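Local coordinates for protein aspartate-semialdehyde dehydrogenase (Thermus thermophilus, PDB 2YV3) that probably catalyses the NADPH-dependent reductive dephosphorylation of L-aspartyl-4-phosphate to L-aspartate semialdehyde, a step shared by the lysine, methionine and threonine pathways, at residues 72-77 with 92-97; 127-132 with 238-243; 185-190 with 231-236. All coordinates share one frame; numbering follows the deposited sequence.

Contact 1: 72-77 with 92-97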
# COMPACT_ATOMS: atom_id res chain seq x y z
N GLY A 72 25.96 -14.32 -2.86
CA GLY A 72 27.26 -14.70 -2.35
C GLY A 72 27.77 -15.80 -3.23
O GLY A 72 28.77 -15.63 -3.93
N ILE A 73 27.05 -16.92 -3.25
CA ILE A 73 27.45 -18.06 -4.05
C ILE A 73 27.37 -17.81 -5.55
O ILE A 73 28.27 -18.18 -6.30
CB ILE A 73 26.59 -19.29 -3.71
CG1 ILE A 73 26.30 -19.34 -2.20
CG2 ILE A 73 27.32 -20.55 -4.13
CD1 ILE A 73 25.33 -20.43 -1.76
N SER A 74 26.31 -17.18 -6.00
CA SER A 74 26.17 -16.92 -7.43
C SER A 74 27.25 -16.04 -8.00
O SER A 74 27.77 -16.31 -9.09
CB SER A 74 24.83 -16.26 -7.74
OG SER A 74 24.86 -15.79 -9.07
N ARG A 75 27.59 -14.97 -7.29
CA ARG A 75 28.63 -14.07 -7.76
C ARG A 75 29.87 -14.94 -7.89
O ARG A 75 30.65 -14.80 -8.84
CB ARG A 75 28.88 -12.95 -6.74
CG ARG A 75 29.25 -11.60 -7.35
CD ARG A 75 28.05 -10.91 -8.01
NE ARG A 75 27.38 -9.91 -7.16
CZ ARG A 75 26.62 -10.20 -6.10
NH1 ARG A 75 26.42 -11.46 -5.74
NH2 ARG A 75 26.08 -9.23 -5.38
N ALA A 76 30.01 -15.86 -6.95
CA ALA A 76 31.14 -16.78 -6.87
C ALA A 76 31.16 -17.99 -7.83
O ALA A 76 32.25 -18.42 -8.24
CB ALA A 76 31.27 -17.28 -5.43
N LYS A 77 30.00 -18.53 -8.20
CA LYS A 77 29.94 -19.71 -9.07
C LYS A 77 29.45 -19.58 -10.51
O LYS A 77 29.75 -20.43 -11.33
CB LYS A 77 29.09 -20.81 -8.41
CG LYS A 77 29.40 -21.09 -6.95
CD LYS A 77 30.84 -21.53 -6.76
CE LYS A 77 31.10 -21.70 -5.31
NZ LYS A 77 30.43 -20.57 -4.62
N SER A 92 19.14 -14.38 -8.31
CA SER A 92 19.77 -13.43 -7.41
C SER A 92 20.12 -12.19 -8.20
O SER A 92 19.94 -12.16 -9.42
CB SER A 92 21.05 -14.01 -6.80
OG SER A 92 22.18 -13.71 -7.60
N SER A 93 20.60 -11.18 -7.49
CA SER A 93 21.02 -9.94 -8.13
C SER A 93 22.52 -9.94 -7.97
O SER A 93 23.06 -9.41 -6.99
CB SER A 93 20.42 -8.72 -7.43
OG SER A 93 20.54 -7.60 -8.28
N ALA A 94 23.19 -10.57 -8.92
CA ALA A 94 24.63 -10.69 -8.90
C ALA A 94 25.11 -10.39 -10.30
O ALA A 94 26.13 -9.73 -10.48
CB ALA A 94 25.03 -12.09 -8.49
N TRP A 95 24.36 -10.87 -11.29
CA TRP A 95 24.70 -10.67 -12.69
C TRP A 95 23.69 -9.81 -13.47
O TRP A 95 23.89 -9.54 -14.66
CB TRP A 95 24.86 -12.03 -13.37
CG TRP A 95 25.75 -12.94 -12.63
CD1 TRP A 95 25.37 -13.98 -11.82
CD2 TRP A 95 27.17 -12.89 -12.58
NE1 TRP A 95 26.48 -14.57 -11.27
CE2 TRP A 95 27.60 -13.92 -11.72
CE3 TRP A 95 28.14 -12.06 -13.17
CZ2 TRP A 95 28.95 -14.16 -11.43
CZ3 TRP A 95 29.48 -12.30 -12.89
CH2 TRP A 95 29.87 -13.34 -12.03
N ARG A 96 22.61 -9.40 -12.81
CA ARG A 96 21.55 -8.59 -13.42
C ARG A 96 22.01 -7.33 -14.13
O ARG A 96 21.68 -7.10 -15.28
CB ARG A 96 20.53 -8.15 -12.38
CG ARG A 96 19.48 -9.16 -11.98
CD ARG A 96 18.63 -8.53 -10.90
NE ARG A 96 17.82 -9.51 -10.18
CZ ARG A 96 17.21 -9.25 -9.03
NH1 ARG A 96 17.33 -8.04 -8.50
NH2 ARG A 96 16.52 -10.19 -8.41
N TYR A 97 22.77 -6.51 -13.42
CA TYR A 97 23.24 -5.25 -13.97
C TYR A 97 24.57 -5.40 -14.65
O TYR A 97 25.42 -4.54 -14.54
CB TYR A 97 23.32 -4.21 -12.86
CG TYR A 97 22.20 -4.41 -11.86
CD1 TYR A 97 20.87 -4.31 -12.26
CD2 TYR A 97 22.48 -4.85 -10.57
CE1 TYR A 97 19.84 -4.67 -11.40
CE2 TYR A 97 21.45 -5.21 -9.71
CZ TYR A 97 20.14 -5.11 -10.13
OH TYR A 97 19.12 -5.45 -9.29

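Contact 2: 127-132 with 238-243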
# COMPACT_ATOMS: atom_id res chain seq x y z
N THR A 127 9.47 -6.36 -10.18
CA THR A 127 9.63 -5.99 -11.60
C THR A 127 8.96 -6.96 -12.56
O THR A 127 8.32 -6.54 -13.52
CB THR A 127 11.12 -5.88 -12.00
OG1 THR A 127 11.71 -4.71 -11.41
CG2 THR A 127 11.25 -5.78 -13.50
N ALA A 128 9.13 -8.25 -12.30
CA ALA A 128 8.55 -9.28 -13.14
C ALA A 128 7.05 -9.03 -13.34
O ALA A 128 6.62 -8.68 -14.45
CB ALA A 128 8.76 -10.64 -12.52
N ILE A 129 6.27 -9.17 -12.27
CA ILE A 129 4.83 -8.97 -12.40
C ILE A 129 4.49 -7.61 -13.01
O ILE A 129 3.73 -7.55 -13.97
CB ILE A 129 4.06 -9.16 -11.06
CG1 ILE A 129 3.58 -7.82 -10.51
CG2 ILE A 129 4.93 -9.93 -10.06
CD1 ILE A 129 2.17 -7.87 -9.97
N LEU A 130 5.04 -6.52 -12.49
CA LEU A 130 4.75 -5.21 -13.05
C LEU A 130 4.97 -5.17 -14.57
O LEU A 130 4.30 -4.42 -15.27
CB LEU A 130 5.61 -4.13 -12.39
CG LEU A 130 5.30 -2.69 -12.83
CD1 LEU A 130 3.79 -2.44 -12.69
CD2 LEU A 130 6.10 -1.69 -12.01
N ALA A 131 5.90 -5.97 -15.07
CA ALA A 131 6.18 -6.00 -16.50
C ALA A 131 5.10 -6.84 -17.18
O ALA A 131 4.57 -6.50 -18.23
CB ALA A 131 7.57 -6.61 -16.75
N MET A 132 4.79 -7.96 -16.55
CA MET A 132 3.77 -8.84 -17.08
C MET A 132 2.54 -8.05 -17.48
O MET A 132 1.78 -8.45 -18.36
CB MET A 132 3.41 -9.88 -16.02
CG MET A 132 2.73 -11.09 -16.59
SD MET A 132 3.90 -12.24 -17.35
CE MET A 132 5.40 -11.20 -17.68
N HIS A 238 2.53 -10.03 -4.00
CA HIS A 238 2.91 -8.62 -4.13
C HIS A 238 1.85 -7.74 -4.79
O HIS A 238 1.36 -8.07 -5.85
CB HIS A 238 4.20 -8.47 -4.95
CG HIS A 238 5.46 -8.69 -4.17
ND1 HIS A 238 6.71 -8.64 -4.76
CD2 HIS A 238 5.67 -8.98 -2.87
CE1 HIS A 238 7.63 -8.88 -3.85
NE2 HIS A 238 7.03 -9.09 -2.69
N ALA A 239 1.52 -6.62 -4.16
CA ALA A 239 0.55 -5.68 -4.73
C ALA A 239 1.26 -4.38 -5.14
O ALA A 239 2.23 -3.97 -4.51
CB ALA A 239 -0.53 -5.39 -3.73
N GLU A 240 0.79 -3.74 -6.20
CA GLU A 240 1.42 -2.49 -6.60
C GLU A 240 0.52 -1.55 -7.41
O GLU A 240 0.27 -1.79 -8.59
CB GLU A 240 2.74 -2.75 -7.35
CG GLU A 240 2.78 -4.04 -8.17
CD GLU A 240 4.03 -4.15 -9.04
OE1 GLU A 240 4.22 -3.30 -9.94
OE2 GLU A 240 4.82 -5.09 -8.81
N ALA A 241 0.04 -0.49 -6.77
CA ALA A 241 -0.81 0.47 -7.44
C ALA A 241 0.06 1.19 -8.46
O ALA A 241 1.00 1.90 -8.10
CB ALA A 241 -1.38 1.47 -6.44
N VAL A 242 -0.26 1.00 -9.73
CA VAL A 242 0.52 1.59 -10.81
C VAL A 242 -0.14 2.79 -11.48
O VAL A 242 -1.35 2.96 -11.43
CB VAL A 242 0.85 0.51 -11.86
CG1 VAL A 242 1.73 1.07 -12.96
CG2 VAL A 242 1.52 -0.67 -11.18
N SER A 243 0.69 3.65 -12.07
CA SER A 243 0.21 4.84 -12.76
C SER A 243 1.18 5.09 -13.89
O SER A 243 2.36 4.80 -13.77
CB SER A 243 0.18 6.03 -11.82
OG SER A 243 -0.58 5.71 -10.67

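Contact 3: 185-190 with 231-236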
# COMPACT_ATOMS: atom_id res chain seq x y z
N HIS A 185 11.49 -3.86 11.46
CA HIS A 185 10.64 -3.59 12.61
C HIS A 185 9.61 -4.72 12.75
O HIS A 185 9.69 -5.72 12.04
CB HIS A 185 9.90 -2.25 12.37
CG HIS A 185 10.81 -1.08 12.19
ND1 HIS A 185 11.23 -0.29 13.25
CD2 HIS A 185 11.38 -0.55 11.08
CE1 HIS A 185 12.00 0.68 12.79
NE2 HIS A 185 12.11 0.54 11.48
N PRO A 186 8.65 -4.59 13.69
CA PRO A 186 7.65 -5.66 13.82
C PRO A 186 6.58 -5.43 12.74
O PRO A 186 5.96 -4.38 12.72
CB PRO A 186 7.09 -5.45 15.24
CG PRO A 186 8.13 -4.63 15.93
CD PRO A 186 8.60 -3.69 14.85
N LEU A 187 6.38 -6.40 11.85
CA LEU A 187 5.41 -6.23 10.77
C LEU A 187 3.95 -6.58 11.05
O LEU A 187 3.07 -6.23 10.27
CB LEU A 187 5.87 -6.98 9.52
CG LEU A 187 4.98 -6.80 8.27
CD1 LEU A 187 5.05 -5.37 7.74
CD2 LEU A 187 5.42 -7.77 7.20
N PRO A 188 3.65 -7.27 12.17
CA PRO A 188 2.23 -7.57 12.37
C PRO A 188 1.40 -6.29 12.53
O PRO A 188 1.72 -5.44 13.34
CB PRO A 188 2.24 -8.43 13.63
CG PRO A 188 3.52 -9.17 13.50
CD PRO A 188 4.49 -8.09 13.06
N PHE A 189 0.35 -6.17 11.73
CA PHE A 189 -0.53 -5.00 11.74
C PHE A 189 0.21 -3.70 11.54
O PHE A 189 0.08 -2.75 12.30
CB PHE A 189 -1.31 -4.98 13.05
CG PHE A 189 -2.36 -6.03 13.12
CD1 PHE A 189 -3.50 -5.93 12.33
CD2 PHE A 189 -2.20 -7.15 13.92
CE1 PHE A 189 -4.46 -6.94 12.34
CE2 PHE A 189 -3.15 -8.16 13.94
CZ PHE A 189 -4.28 -8.05 13.14
N ASN A 190 0.99 -3.64 10.48
CA ASN A 190 1.77 -2.44 10.26
C ASN A 190 2.40 -2.44 8.87
O ASN A 190 2.38 -3.46 8.18
CB ASN A 190 2.85 -2.37 11.33
CG ASN A 190 3.75 -1.18 11.17
OD1 ASN A 190 3.29 -0.06 11.02
ND2 ASN A 190 5.06 -1.42 11.22
N ARG A 231 6.45 -2.74 2.63
CA ARG A 231 6.27 -4.10 3.14
C ARG A 231 4.93 -4.11 3.87
O ARG A 231 4.60 -3.12 4.52
CB ARG A 231 7.43 -4.41 4.11
CG ARG A 231 7.44 -5.80 4.76
CD ARG A 231 7.79 -6.93 3.78
NE ARG A 231 9.22 -7.13 3.56
CZ ARG A 231 9.72 -7.50 2.38
NH1 ARG A 231 8.91 -7.69 1.35
NH2 ARG A 231 11.03 -7.71 2.22
N VAL A 232 4.15 -5.18 3.77
CA VAL A 232 2.86 -5.23 4.46
C VAL A 232 2.54 -6.62 4.96
O VAL A 232 3.14 -7.60 4.53
CB VAL A 232 1.70 -4.76 3.56
CG1 VAL A 232 2.02 -3.39 2.97
CG2 VAL A 232 1.43 -5.81 2.46
N PRO A 233 1.56 -6.74 5.86
CA PRO A 233 1.19 -8.05 6.41
C PRO A 233 0.48 -8.98 5.44
O PRO A 233 -0.73 -9.13 5.47
CB PRO A 233 0.33 -7.69 7.62
CG PRO A 233 0.79 -6.33 7.98
CD PRO A 233 0.92 -5.67 6.63
N THR A 234 1.27 -9.62 4.58
CA THR A 234 0.74 -10.56 3.62
C THR A 234 1.74 -11.69 3.42
O THR A 234 2.93 -11.47 3.42
CB THR A 234 0.41 -9.84 2.31
OG1 THR A 234 -0.53 -8.80 2.59
CG2 THR A 234 -0.25 -10.77 1.34
N LEU A 235 1.23 -12.90 3.28
CA LEU A 235 2.08 -14.06 3.10
C LEU A 235 2.95 -14.00 1.86
O LEU A 235 4.08 -13.55 1.92
CB LEU A 235 1.24 -15.35 3.03
CG LEU A 235 0.69 -16.01 4.29
CD1 LEU A 235 1.78 -15.98 5.37
CD2 LEU A 235 -0.56 -15.33 4.76
N ARG A 236 2.41 -14.44 0.72
CA ARG A 236 3.19 -14.50 -0.52
C ARG A 236 2.84 -13.67 -1.76
O ARG A 236 3.49 -13.85 -2.78
CB ARG A 236 3.29 -15.98 -0.94
CG ARG A 236 2.05 -16.83 -0.64
CD ARG A 236 2.29 -18.29 -0.97
NE ARG A 236 2.59 -18.48 -2.39
CZ ARG A 236 3.23 -19.54 -2.89
NH1 ARG A 236 3.65 -20.51 -2.09
NH2 ARG A 236 3.44 -19.61 -4.19

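Contact 1: 72-77 with 92-97
The Trp95 indole presents its N-H edge to Ser74, while the guanidinium of Arg75 has Ala94 and the carbonyl of Ser93 over one face. At the indole edge, Ser74 O lies practically in the ring plane and receives NE1 at 3.1 Å, with a bent N-H...O angle of 139°. Seen from the acceptor, NE1 stands well above the carbonyl plane, making an angle of 109° with the C=O bond. Ser74 OG, also near the ring plane, takes a second, weak bond from the same NE1 at 3.0 Å, so one N-H is shared by the backbone and side-chain oxygens of a single residue. The Ser74 hydroxyl is anti to its backbone N (chi1 168°), which turns OG to the indole. Farther round the ring, CZ2 lies 3.2 Å from Arg75 O, which approaches obliquely. The contact belongs to the Rossmann-type NAD-binding domain: it packs helix 70-83, which follows strand 64-67, against the loop leaving strand 87-90. Within it the Arg75 chain bends at chi2 and chi3 and folds back over Ala94, with CD 3.3 Å from Ala94 CB and NE 3.3 Å from Ala94 CA. NH2 is 3.4 Å from Ser93 O, at an angle too poor for a hydrogen bond. An alanine in place of Trp95 would probably leave Ser74 O and OG without their indole N-H and open a gap beside Ala78 and Leu79 of the helix. Ser92 OG, 3.7 Å from Ser74 CB, is hydrogen-bonded to Asp90. Farther along the loop, Arg96, predicted to bind phosphate, forms a salt bridge with Glu213.

Contact 2: 127-132 with 238-243
Helix 125-141, which begins at the predicted nucleophile Cys125, lies here against strand 237-246 of the dimerisation-domain sheet, the strand that carries His238, the predicted proton acceptor. The two short segments run at 52° to each other, their axes 9.6 Å apart at closest approach. Glu240 reaches across from the strand and has the largest buried area of the contact. Its chain is extended beyond CG and carries the carboxylate into the angle between Ile129 and Leu130. Ile129 and Glu240 meet tip to tip, CG1 of the isoleucine being 3.4 Å from Glu240 OE2. The other oxygen, OE1, lies on the Leu130 side, where the two side chains cross obliquely; its modelled approach is too close to be trusted in detail. Leu130 has CG anti to its backbone N (chi1 -175°), and beyond that carbon its CD1 branch reaches Val242, 3.3 Å from CG2 and 4.1 Å from CG1. Methyl and methylene groups of Ile129 and Leu130 thus surround the carboxylate on this side, and Thr126 and Thr150 also touch the Glu240 side chain. His238 comes less close: its carbonyl O is 4.2 Å from Ile129 CD1, and its ring turns away toward Cys125 and Gln311. Strand 237-246 is bonded antiparallel to 143-151 on one edge and to 302-310 on the other, and these neighbours widen the floor under the helix, Val148 touching Leu130 and Val307 touching Ile129. From the other face of the strand, Ala239 and Ala241 pack on Val191 and Thr228 of the second subunit.

Contact 3: 185-190 with 231-236
Apolar contacts centre on Leu187, whose branched end lies against the aliphatic part of Arg231 and the ring of Pro233. CG of Leu187 is anti to its backbone N (chi1 -176°), and both methyls beyond it touch Arg231 CG, CD2 at 3.7 Å and CD1 at 3.8 Å, where the two side chains cross at about a right angle. Leu187 CG lies 4.2 Å from Pro233 CG. Carbonyl oxygens make a second set of contacts, with carbon rather than N-H partners. Leu187 O and Asn190 O both approach Pro233 CG, at 3.2 Å and 3.3 Å, and Asn190 O is also 3.1 Å from Pro233 CD; in turn, Val232 O faces Leu187 CD2 at 3.5 Å. Hydrogen bonds act within each loop: weak ones run from Thr234 N to Val232 O, closing an inverse gamma turn centred on Pro233, and from Asn190 ND2 to Pro186 O. Across the dimer, Asn190 OD1 accepts a bond from Leu280 N of the second subunit, and Phe189 packs on Pro233 of that subunit. The two loops thus meet at the dimer interface, with Leu187 lying against the aliphatic start of Arg231, which is predicted to bind substrate and whose side chain lies about 4 Å from that of Gln152, another predicted substrate residue of the active site.

Contact 1 lies in the coenzyme-binding domain, while contact 3 and the strand of contact 2 belong to the dimerisation domain. Contact 3 is nested within the chain loop that contact 2 closes; 231-236 leads, through a single residue, into 238-243, and the two centres are about 19 Å apart. Contact 1 is farther off, its centre about 24 Å from that of contact 2 and about 28 Å from that of contact 3, although its nearest atoms come within about 7 Å of contact 2. Each contributes to the predicted active site: Arg96 for phosphate, His238 with its side chain about 3 Å from that of Cys125, and Arg231 for substrate. Contacts 2 and 3 also touch the second subunit.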